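Local coordinates for thioesterase domain protein YiiD (PDB 1T82) that is of unproven function but probably acts on acyl groups, as a thioesterase or acyltransferase, using a dimeric hotdog fold, at residues I65-T70 with A143-Y149; A62-Y66 with A95-Y99; P107-W113 with L131-F136; F39-L44 with G75-Q80. All coordinates share one frame; numbering follows the deposited sequence.

Contact 1: residues I65-T70 with A143-Y149; sequences IYTIMT and AQFDGLY
Where M69 faces F145, with their CA atoms 6.9 Å apart, helix 65-70 passes over strand 143-149 at a signed angle of -50°, the short axes 9.4 Å from each other. A143 and F145, two residues apart on the strand, both point toward the helix. The bare methyl of A143 fits between I65 CG2 and M69 SE, its CB 3.9 Å from each. The selenomethionine M69 runs alongside F145, the two chains heading opposite ways, and bends at its last torsion (chi3 95°), which sets CE 3.6 Å from F145 CB and also against the A143 carbonyl. The F145 ring turns its edge toward the face of Y66 in an offset edge-to-face pair, planes at 63°, with F145 CE2 3.6 Å from Y66 CE1, and has T70 N over one face, near the rim. G147 makes room for this ring, since a CB there would come 2.7 Å from F145 CE1. Further along, the Y149 hydroxyl donates to T70 O over 2.9 Å, in the carbonyl plane and on a lone pair, so a buried polar atom of an aromatic residue is satisfied by the helix backbone. The Y66 hydroxyl bonds to Y99 of the second subunit. A long helix lying in the curve of an antiparallel sheet is the hallmark of the hotdog fold.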
# COMPACT_ATOMS: atom_id res chain seq x y z
N ILE B 65 -3.97 -0.63 -4.98
CA ILE B 65 -5.10 -1.27 -4.33
C ILE B 65 -4.97 -1.05 -2.81
O ILE B 65 -5.89 -0.58 -2.16
CB ILE B 65 -5.13 -2.79 -4.64
CG1 ILE B 65 -5.48 -3.00 -6.12
CG2 ILE B 65 -6.15 -3.49 -3.75
CD1 ILE B 65 -5.47 -4.46 -6.54
N TYR B 66 -3.80 -1.37 -2.27
CA TYR B 66 -3.56 -1.20 -0.84
C TYR B 66 -3.71 0.25 -0.41
O TYR B 66 -4.36 0.56 0.59
CB TYR B 66 -2.15 -1.66 -0.46
CG TYR B 66 -1.81 -1.42 0.99
CD1 TYR B 66 -2.08 -2.38 1.97
CD2 TYR B 66 -1.22 -0.21 1.40
CE1 TYR B 66 -1.77 -2.15 3.31
CE2 TYR B 66 -0.91 0.02 2.74
CZ TYR B 66 -1.18 -0.95 3.68
OH TYR B 66 -0.85 -0.73 5.00
N THR B 67 -3.09 1.15 -1.17
CA THR B 67 -3.15 2.56 -0.82
C THR B 67 -4.56 3.12 -0.77
O THR B 67 -4.91 3.82 0.16
CB THR B 67 -2.29 3.40 -1.77
OG1 THR B 67 -0.92 3.00 -1.65
CG2 THR B 67 -2.42 4.88 -1.42
N ILE B 68 -5.38 2.80 -1.77
CA ILE B 68 -6.74 3.33 -1.75
C ILE B 68 -7.51 2.75 -0.57
O ILE B 68 -8.32 3.44 0.05
CB ILE B 68 -7.49 3.06 -3.09
CG1 ILE B 68 -8.90 3.64 -3.03
CG2 ILE B 68 -7.56 1.58 -3.39
CD1 ILE B 68 -9.59 3.69 -4.39
N MSE B 69 -7.27 1.49 -0.24
CA MSE B 69 -7.97 0.88 0.88
C MSE B 69 -7.53 1.49 2.20
O MSE B 69 -8.36 1.77 3.06
CB MSE B 69 -7.76 -0.64 0.89
CG MSE B 69 -8.36 -1.29 -0.35
SE MSE B 69 -8.12 -3.20 -0.50
CE MSE B 69 -9.80 -3.79 0.26
N THR B 70 -6.23 1.72 2.37
CA THR B 70 -5.78 2.32 3.61
C THR B 70 -6.28 3.76 3.75
O THR B 70 -6.59 4.19 4.86
CB THR B 70 -4.25 2.26 3.77
OG1 THR B 70 -3.92 2.67 5.10
CG2 THR B 70 -3.57 3.17 2.77
N ALA B 143 -10.60 -7.61 -3.33
CA ALA B 143 -9.57 -7.48 -2.30
C ALA B 143 -10.18 -7.21 -0.93
O ALA B 143 -11.22 -6.56 -0.81
CB ALA B 143 -8.57 -6.37 -2.67
N GLN B 144 -9.52 -7.74 0.10
CA GLN B 144 -9.96 -7.62 1.49
C GLN B 144 -8.86 -6.98 2.34
O GLN B 144 -7.69 -7.37 2.25
CB GLN B 144 -10.30 -9.00 2.05
CG GLN B 144 -11.02 -8.99 3.38
CD GLN B 144 -12.39 -8.36 3.30
OE1 GLN B 144 -13.28 -8.86 2.60
NE2 GLN B 144 -12.58 -7.25 4.00
N PHE B 145 -9.24 -6.04 3.19
CA PHE B 145 -8.30 -5.31 4.02
C PHE B 145 -8.76 -5.19 5.47
O PHE B 145 -9.93 -4.94 5.75
CB PHE B 145 -8.12 -3.91 3.40
CG PHE B 145 -7.26 -2.96 4.21
CD1 PHE B 145 -7.81 -2.23 5.26
CD2 PHE B 145 -5.94 -2.74 3.86
CE1 PHE B 145 -7.05 -1.27 5.94
CE2 PHE B 145 -5.17 -1.79 4.53
CZ PHE B 145 -5.73 -1.05 5.57
N ASP B 146 -7.82 -5.41 6.39
CA ASP B 146 -8.10 -5.30 7.81
C ASP B 146 -7.01 -4.41 8.37
O ASP B 146 -5.83 -4.71 8.26
CB ASP B 146 -8.07 -6.68 8.46
CG ASP B 146 -9.33 -7.48 8.16
OD1 ASP B 146 -10.41 -7.06 8.63
OD2 ASP B 146 -9.24 -8.50 7.46
N GLY B 147 -7.42 -3.28 8.96
CA GLY B 147 -6.43 -2.37 9.49
C GLY B 147 -6.73 -1.89 10.90
O GLY B 147 -7.88 -1.69 11.27
N LEU B 148 -5.68 -1.74 11.68
CA LEU B 148 -5.82 -1.24 13.04
C LEU B 148 -5.29 0.18 13.02
O LEU B 148 -4.10 0.40 12.79
CB LEU B 148 -5.00 -2.09 14.02
CG LEU B 148 -4.97 -1.58 15.46
CD1 LEU B 148 -6.39 -1.53 16.01
CD2 LEU B 148 -4.09 -2.47 16.31
N TYR B 149 -6.17 1.15 13.25
CA TYR B 149 -5.75 2.55 13.26
C TYR B 149 -5.68 3.05 14.69
O TYR B 149 -6.47 2.64 15.54
CB TYR B 149 -6.73 3.43 12.47
CG TYR B 149 -6.78 3.12 10.99
CD1 TYR B 149 -7.49 2.03 10.50
CD2 TYR B 149 -6.09 3.91 10.07
CE1 TYR B 149 -7.51 1.72 9.14
CE2 TYR B 149 -6.10 3.62 8.71
CZ TYR B 149 -6.81 2.52 8.25
OH TYR B 149 -6.81 2.21 6.91

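Contact 2: residues A62-Y66 with A95-Y99; sequences AGSIY and AHIRY
A95 begins the contact by setting its CB near the plane of the Y66 ring, at the phenolic edge, 3.8 Å from Y66 OH; so small a methyl lets the hydroxyl end of Y66 come close. The same strand, 89-99, also pairs in an antiparallel ladder with a strand of the second subunit. Two residues on, I97 points back at the helix. Its CG1 is anti to the backbone N (chi1 -178°), which carries CD1 out to 3.8 Å from Y66 CA, while CG2 flanks the ring at Y66 CD1; the branched chain thus meets the helix with two arms. Y99 closes the series. Its ring has I97 CG1 over the rim of one face and I65 CD1 in plane at the edge, and the other branch of the isoleucine brings I65 CG2 to 3.8 Å from Y99 CE2. The Y99 hydroxyl donates to A62 O over 2.8 Å, from 48° out of the carbonyl plane. Y66 N reaches A62 O from the opposite face, so this carbonyl of the first helical turn is gripped twice. The short side chain of A62 lets the phenol come close enough to reach that carbonyl; A62 CB is 3.6 Å from Y99 OH. A phenylalanine in place of Y99 would probably leave A62 O with one donor fewer and Y66 OH of the second subunit without its mate. The Y99 hydroxyl ties the start of the helix and, through Y66 of the second subunit, the dimer interface to the same atom.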
# COMPACT_ATOMS: atom_id res chain seq x y z
N ALA B 62 -1.01 -3.70 -7.24
CA ALA B 62 -1.17 -4.11 -5.85
C ALA B 62 -0.94 -2.98 -4.85
O ALA B 62 -1.63 -2.89 -3.83
CB ALA B 62 -0.23 -5.28 -5.54
N GLY B 63 0.02 -2.12 -5.15
CA GLY B 63 0.31 -1.01 -4.26
C GLY B 63 -0.79 0.03 -4.26
O GLY B 63 -1.10 0.62 -3.23
N SER B 64 -1.40 0.25 -5.42
CA SER B 64 -2.48 1.22 -5.51
C SER B 64 -3.71 0.67 -4.80
O SER B 64 -4.40 1.40 -4.10
CB SER B 64 -2.82 1.53 -6.97
OG SER B 64 -1.73 2.20 -7.60
N ILE B 65 -3.97 -0.63 -4.98
CA ILE B 65 -5.10 -1.27 -4.33
C ILE B 65 -4.97 -1.05 -2.81
O ILE B 65 -5.89 -0.58 -2.16
CB ILE B 65 -5.13 -2.79 -4.64
CG1 ILE B 65 -5.48 -3.00 -6.12
CG2 ILE B 65 -6.15 -3.49 -3.75
CD1 ILE B 65 -5.47 -4.46 -6.54
N TYR B 66 -3.80 -1.37 -2.27
CA TYR B 66 -3.56 -1.20 -0.84
C TYR B 66 -3.71 0.25 -0.41
O TYR B 66 -4.36 0.56 0.59
CB TYR B 66 -2.15 -1.66 -0.46
CG TYR B 66 -1.81 -1.42 0.99
CD1 TYR B 66 -2.08 -2.38 1.97
CD2 TYR B 66 -1.22 -0.21 1.40
CE1 TYR B 66 -1.77 -2.15 3.31
CE2 TYR B 66 -0.91 0.02 2.74
CZ TYR B 66 -1.18 -0.95 3.68
OH TYR B 66 -0.85 -0.73 5.00
N ALA B 95 -1.74 -3.78 9.27
CA ALA B 95 -2.77 -4.12 8.32
C ALA B 95 -2.48 -5.42 7.62
O ALA B 95 -1.33 -5.83 7.49
CB ALA B 95 -2.92 -2.99 7.31
N HIS B 96 -3.55 -6.07 7.18
CA HIS B 96 -3.46 -7.32 6.45
C HIS B 96 -4.31 -7.15 5.20
O HIS B 96 -5.43 -6.66 5.27
CB HIS B 96 -4.00 -8.46 7.30
CG HIS B 96 -4.04 -9.77 6.59
ND1 HIS B 96 -2.95 -10.29 5.93
CD2 HIS B 96 -5.04 -10.68 6.43
CE1 HIS B 96 -3.27 -11.45 5.39
NE2 HIS B 96 -4.53 -11.71 5.68
N ILE B 97 -3.77 -7.55 4.06
CA ILE B 97 -4.52 -7.43 2.81
C ILE B 97 -4.44 -8.72 2.01
O ILE B 97 -3.39 -9.36 1.95
CB ILE B 97 -4.00 -6.24 1.95
CG1 ILE B 97 -4.84 -6.10 0.67
CG2 ILE B 97 -2.53 -6.45 1.60
CD1 ILE B 97 -4.60 -4.79 -0.09
N ARG B 98 -5.56 -9.11 1.41
CA ARG B 98 -5.61 -10.31 0.59
C ARG B 98 -6.13 -9.89 -0.78
O ARG B 98 -7.13 -9.19 -0.88
CB ARG B 98 -6.56 -11.35 1.20
CG ARG B 98 -6.23 -11.72 2.63
CD ARG B 98 -7.09 -12.89 3.11
NE ARG B 98 -6.67 -14.15 2.50
CZ ARG B 98 -5.58 -14.82 2.85
NH1 ARG B 98 -5.27 -15.96 2.24
NH2 ARG B 98 -4.80 -14.37 3.83
N TYR B 99 -5.43 -10.32 -1.82
CA TYR B 99 -5.83 -10.00 -3.18
C TYR B 99 -6.54 -11.23 -3.75
O TYR B 99 -5.93 -12.28 -3.92
CB TYR B 99 -4.60 -9.65 -4.03
CG TYR B 99 -3.83 -8.45 -3.51
CD1 TYR B 99 -2.83 -8.60 -2.55
CD2 TYR B 99 -4.08 -7.17 -4.01
CE1 TYR B 99 -2.09 -7.50 -2.10
CE2 TYR B 99 -3.36 -6.07 -3.56
CZ TYR B 99 -2.37 -6.24 -2.62
OH TYR B 99 -1.66 -5.15 -2.20

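Contact 3: residues P107-W113 with L131-F136; sequences PEVKVRW and LEVQLF
E108 and F136 form an antiparallel hydrogen-bonded pair, E108 N to F136 O and F136 N to E108 O both 2.8 Å. K110 and Q134 form the next such pair, K110 N to Q134 O and Q134 N to K110 O both 2.9 Å, and all four bonds are nearly straight, within 14° of linear. Beyond them the strands part, and water takes over: one molecule accepts from R112 N and donates to E132 O, at 2.6 Å from that oxygen, while a second joins R112 O to E132 N. The face with E108, K110, Q134 and F136 is mixed, charged and polar chains beside one phenyl ring, and the K110 ammonium lies over the F136 ring at a range that allows at most a weak attraction. The other face is aliphatic. V109 CG1 and V133 CG1 press together at 3.3 Å, tighter than normal contact. L135, its CG anti to the backbone N (chi1 -177°), places CD2 3.7 Å from P107 CB and CD1 3.9 Å from V109 CG2; an alanine here would probably open a gap between proline and valine. At the far end W113 CE3 rests 4.0 Å from L131 CD2. The beta-branched valines favour extended backbone and fill the side toward helix 62-84. The chemistry is thus two-sided: an apolar face toward the helix, a mixed face opposite, and a ladder that lets water in where the strands diverge.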
# COMPACT_ATOMS: atom_id res chain seq x y z
N PRO B 107 -12.64 0.76 -9.17
CA PRO B 107 -13.33 -0.01 -8.14
C PRO B 107 -14.13 0.79 -7.12
O PRO B 107 -14.06 2.01 -7.06
CB PRO B 107 -12.18 -0.75 -7.47
CG PRO B 107 -11.11 0.29 -7.46
CD PRO B 107 -11.20 0.91 -8.85
N GLU B 108 -14.92 0.06 -6.34
CA GLU B 108 -15.70 0.67 -5.28
C GLU B 108 -15.08 0.13 -4.00
O GLU B 108 -15.11 -1.07 -3.74
CB GLU B 108 -17.17 0.27 -5.37
CG GLU B 108 -17.91 0.98 -6.48
CD GLU B 108 -19.38 0.65 -6.49
OE1 GLU B 108 -19.73 -0.52 -6.79
OE2 GLU B 108 -20.20 1.55 -6.19
N VAL B 109 -14.48 1.04 -3.23
CA VAL B 109 -13.83 0.67 -1.98
C VAL B 109 -14.75 1.14 -0.87
O VAL B 109 -15.03 2.33 -0.73
CB VAL B 109 -12.46 1.35 -1.84
CG1 VAL B 109 -11.72 0.78 -0.64
CG2 VAL B 109 -11.66 1.14 -3.11
N LYS B 110 -15.20 0.18 -0.07
CA LYS B 110 -16.14 0.47 1.00
C LYS B 110 -15.71 0.09 2.41
O LYS B 110 -15.02 -0.91 2.62
CB LYS B 110 -17.47 -0.24 0.69
CG LYS B 110 -18.01 0.03 -0.70
CD LYS B 110 -19.28 -0.78 -0.96
CE LYS B 110 -19.83 -0.52 -2.36
NZ LYS B 110 -21.08 -1.30 -2.62
N VAL B 111 -16.14 0.89 3.37
CA VAL B 111 -15.88 0.64 4.78
C VAL B 111 -17.11 1.07 5.56
O VAL B 111 -17.71 2.12 5.28
CB VAL B 111 -14.62 1.40 5.29
CG1 VAL B 111 -14.81 2.91 5.16
CG2 VAL B 111 -14.33 1.01 6.73
N ARG B 112 -17.51 0.24 6.52
CA ARG B 112 -18.68 0.52 7.36
C ARG B 112 -18.21 0.74 8.79
O ARG B 112 -17.41 -0.03 9.31
CB ARG B 112 -19.67 -0.66 7.31
CG ARG B 112 -20.92 -0.43 8.16
CD ARG B 112 -21.99 -1.49 7.90
NE ARG B 112 -22.54 -1.43 6.54
CZ ARG B 112 -23.29 -0.44 6.08
NH1 ARG B 112 -23.61 0.59 6.86
NH2 ARG B 112 -23.74 -0.47 4.83
N TRP B 113 -18.70 1.81 9.41
CA TRP B 113 -18.33 2.14 10.77
C TRP B 113 -18.86 1.12 11.77
O TRP B 113 -20.05 0.83 11.80
CB TRP B 113 -18.86 3.54 11.11
CG TRP B 113 -18.40 4.07 12.43
CD1 TRP B 113 -19.19 4.42 13.49
CD2 TRP B 113 -17.05 4.32 12.83
NE1 TRP B 113 -18.42 4.87 14.53
CE2 TRP B 113 -17.10 4.83 14.15
CE3 TRP B 113 -15.81 4.17 12.20
CZ2 TRP B 113 -15.94 5.18 14.85
CZ3 TRP B 113 -14.66 4.53 12.90
CH2 TRP B 113 -14.74 5.03 14.22
N LEU B 131 -10.75 -1.41 11.52
CA LEU B 131 -11.67 -1.29 10.40
C LEU B 131 -11.45 -2.34 9.33
O LEU B 131 -10.34 -2.84 9.13
CB LEU B 131 -11.54 0.09 9.74
CG LEU B 131 -11.90 1.32 10.57
CD1 LEU B 131 -11.70 2.58 9.74
CD2 LEU B 131 -13.35 1.22 11.03
N GLU B 132 -12.53 -2.67 8.64
CA GLU B 132 -12.48 -3.64 7.56
C GLU B 132 -12.85 -2.89 6.29
O GLU B 132 -13.88 -2.24 6.23
CB GLU B 132 -13.49 -4.76 7.80
CG GLU B 132 -13.48 -5.82 6.73
CD GLU B 132 -14.43 -6.95 7.06
OE1 GLU B 132 -15.66 -6.74 6.96
OE2 GLU B 132 -13.95 -8.04 7.42
N VAL B 133 -11.99 -2.98 5.28
CA VAL B 133 -12.25 -2.31 4.01
C VAL B 133 -12.35 -3.37 2.93
O VAL B 133 -11.56 -4.32 2.91
CB VAL B 133 -11.12 -1.33 3.65
CG1 VAL B 133 -11.45 -0.60 2.36
CG2 VAL B 133 -10.91 -0.32 4.78
N GLN B 134 -13.32 -3.23 2.03
CA GLN B 134 -13.49 -4.19 0.95
C GLN B 134 -13.44 -3.47 -0.39
O GLN B 134 -13.94 -2.35 -0.51
CB GLN B 134 -14.82 -4.93 1.07
CG GLN B 134 -14.93 -5.80 2.30
CD GLN B 134 -16.15 -6.70 2.25
OE1 GLN B 134 -17.28 -6.22 2.12
NE2 GLN B 134 -15.93 -8.00 2.35
N LEU B 135 -12.84 -4.10 -1.39
CA LEU B 135 -12.76 -3.50 -2.71
C LEU B 135 -13.51 -4.35 -3.72
O LEU B 135 -13.26 -5.56 -3.84
CB LEU B 135 -11.29 -3.34 -3.12
CG LEU B 135 -10.99 -2.65 -4.46
CD1 LEU B 135 -9.64 -1.95 -4.38
CD2 LEU B 135 -11.02 -3.66 -5.59
N PHE B 136 -14.44 -3.73 -4.42
CA PHE B 136 -15.25 -4.41 -5.42
C PHE B 136 -15.03 -3.82 -6.81
O PHE B 136 -14.72 -2.64 -6.95
CB PHE B 136 -16.74 -4.28 -5.09
CG PHE B 136 -17.12 -4.80 -3.73
CD1 PHE B 136 -16.97 -4.01 -2.60
CD2 PHE B 136 -17.62 -6.09 -3.59
CE1 PHE B 136 -17.31 -4.50 -1.34
CE2 PHE B 136 -17.96 -6.59 -2.33
CZ PHE B 136 -17.80 -5.79 -1.21
O HOH W 1 -16.49 -2.47 6.42
O HOH W 2 -15.13 -1.79 9.61

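Contact 4: residues F39-L44 with G75-Q80; sequences FTDGEL and GMVWLQ
F39 and L79 meet head-on, the methyl CD1 of L79 standing 4.0 Å from the centroid of the F39 ring and only 9° off its normal, a CH-pi contact over the face. The same methyl touches L44 CD1 at 3.8 Å, where the two leucine chains lie roughly perpendicular, so one branch of L79 serves both strands of the hairpin. The selenomethionine M76 approaches F39 obliquely, its SE 3.7 Å from F39 CE1 in a Met-aromatic contact. Bends at chi2 and chi3 curl its chain, so that CE lands 3.7 Å from L44 CB and close against G42 O; a flexible, unbranched chain can curl this way to reach both F39 and L44. Q80 sends NE2 to the edge of the phenyl ring, 3.7 Å from F39 CZ, with the amide and ring planes far from parallel.

Behind these side chains stands the turn that sets F39 and L44 on one side of the hairpin. T40 to E43 is a type I' beta turn, closed by E43 N to T40 O at 3.0 Å and by the return bond from T40 N to E43 O. G42 takes a positive phi (78°), which a glycine adopts easily. On the helix, G75 keeps the surface low: a CB there would lie 3.6 Å from L44 CD2. W113 lies against M76 and Q80, V111 of strand 108-112 adjoins L44, and the hairpin of strands 35-40 and 43-47 packs on helix 62-84, with helix 12-25 reaching F39 through L15 and touching helix 62-84 through W78.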
# COMPACT_ATOMS: atom_id res chain seq x y z
N PHE B 39 -20.97 9.03 1.45
CA PHE B 39 -20.91 8.70 2.87
C PHE B 39 -22.32 8.80 3.45
O PHE B 39 -22.79 9.90 3.76
CB PHE B 39 -19.96 9.64 3.61
CG PHE B 39 -19.89 9.40 5.10
CD1 PHE B 39 -19.67 8.12 5.60
CD2 PHE B 39 -20.03 10.45 6.00
CE1 PHE B 39 -19.60 7.89 6.97
CE2 PHE B 39 -19.96 10.23 7.37
CZ PHE B 39 -19.74 8.95 7.86
N THR B 40 -22.99 7.66 3.57
CA THR B 40 -24.34 7.63 4.11
C THR B 40 -24.61 6.33 4.85
O THR B 40 -24.06 5.29 4.52
CB THR B 40 -25.39 7.79 2.99
OG1 THR B 40 -26.71 7.73 3.56
CG2 THR B 40 -25.25 6.68 1.96
N ASP B 41 -25.47 6.41 5.87
CA ASP B 41 -25.82 5.24 6.67
C ASP B 41 -24.60 4.54 7.26
O ASP B 41 -24.60 3.32 7.40
CB ASP B 41 -26.61 4.24 5.82
CG ASP B 41 -28.09 4.54 5.80
OD1 ASP B 41 -28.46 5.67 5.40
OD2 ASP B 41 -28.88 3.66 6.19
N GLY B 42 -23.58 5.31 7.60
CA GLY B 42 -22.39 4.74 8.19
C GLY B 42 -21.43 4.05 7.25
O GLY B 42 -20.49 3.39 7.70
N GLU B 43 -21.64 4.19 5.94
CA GLU B 43 -20.76 3.55 4.97
C GLU B 43 -20.06 4.57 4.08
O GLU B 43 -20.70 5.43 3.48
CB GLU B 43 -21.54 2.58 4.08
CG GLU B 43 -20.66 1.83 3.09
CD GLU B 43 -21.44 0.83 2.26
OE1 GLU B 43 -22.33 1.25 1.51
OE2 GLU B 43 -21.14 -0.38 2.36
N LEU B 44 -18.73 4.48 4.03
CA LEU B 44 -17.94 5.37 3.19
C LEU B 44 -17.52 4.60 1.94
O LEU B 44 -17.02 3.48 2.04
CB LEU B 44 -16.69 5.87 3.93
CG LEU B 44 -15.66 6.61 3.08
CD1 LEU B 44 -16.27 7.91 2.56
CD2 LEU B 44 -14.41 6.91 3.91
N GLY B 75 -9.76 7.65 6.08
CA GLY B 75 -10.81 8.63 5.84
C GLY B 75 -12.03 8.43 6.71
O GLY B 75 -12.67 9.40 7.12
N MSE B 76 -12.38 7.17 6.98
CA MSE B 76 -13.53 6.90 7.82
C MSE B 76 -13.27 7.38 9.24
O MSE B 76 -14.15 7.99 9.86
CB MSE B 76 -13.87 5.41 7.83
CG MSE B 76 -15.04 5.06 8.75
SE MSE B 76 -16.65 6.06 8.35
CE MSE B 76 -17.58 4.71 7.32
N VAL B 77 -12.08 7.12 9.77
CA VAL B 77 -11.78 7.56 11.13
C VAL B 77 -11.82 9.08 11.16
O VAL B 77 -12.37 9.68 12.09
CB VAL B 77 -10.39 7.11 11.60
CG1 VAL B 77 -10.17 7.56 13.05
CG2 VAL B 77 -10.26 5.60 11.49
N TRP B 78 -11.24 9.70 10.15
CA TRP B 78 -11.21 11.16 10.04
C TRP B 78 -12.63 11.72 10.06
O TRP B 78 -12.93 12.66 10.80
CB TRP B 78 -10.51 11.56 8.74
CG TRP B 78 -10.33 13.04 8.57
CD1 TRP B 78 -9.29 13.80 9.02
CD2 TRP B 78 -11.20 13.92 7.86
NE1 TRP B 78 -9.46 15.11 8.63
CE2 TRP B 78 -10.62 15.21 7.92
CE3 TRP B 78 -12.41 13.76 7.17
CZ2 TRP B 78 -11.21 16.33 7.32
CZ3 TRP B 78 -13.00 14.86 6.57
CH2 TRP B 78 -12.40 16.13 6.65
N LEU B 79 -13.51 11.13 9.26
CA LEU B 79 -14.91 11.58 9.18
C LEU B 79 -15.61 11.48 10.52
O LEU B 79 -16.30 12.41 10.93
CB LEU B 79 -15.67 10.74 8.15
CG LEU B 79 -15.42 11.06 6.68
CD1 LEU B 79 -15.98 9.96 5.80
CD2 LEU B 79 -16.06 12.40 6.33
N GLN B 80 -15.43 10.36 11.21
CA GLN B 80 -16.07 10.18 12.50
C GLN B 80 -15.55 11.21 13.50
O GLN B 80 -16.31 11.69 14.34
CB GLN B 80 -15.83 8.76 13.02
CG GLN B 80 -16.50 7.66 12.19
CD GLN B 80 -18.01 7.82 12.10
OE1 GLN B 80 -18.65 8.34 13.02
NE2 GLN B 80 -18.59 7.36 10.99

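Contacts 1, 2 and 4 all use helix 62-84, set against one antiparallel sheet, while contact 3 is made within that sheet. Contacts 1 and 2 share I65 and Y66 and meet neighbouring strands; both are buried and touch the second subunit, and in each a tyrosine hydroxyl on the strand side bonds a helix carbonyl. Contact 4 grips the helix further along, its centre about 20 Å from that of contact 2, and relies on apolar and aromatic contacts without such a bond. Contact 3, partly buried, depends instead on backbone bonds and water; its strands join contact 1 through V133 and F145 and contact 4 through V111 and L44.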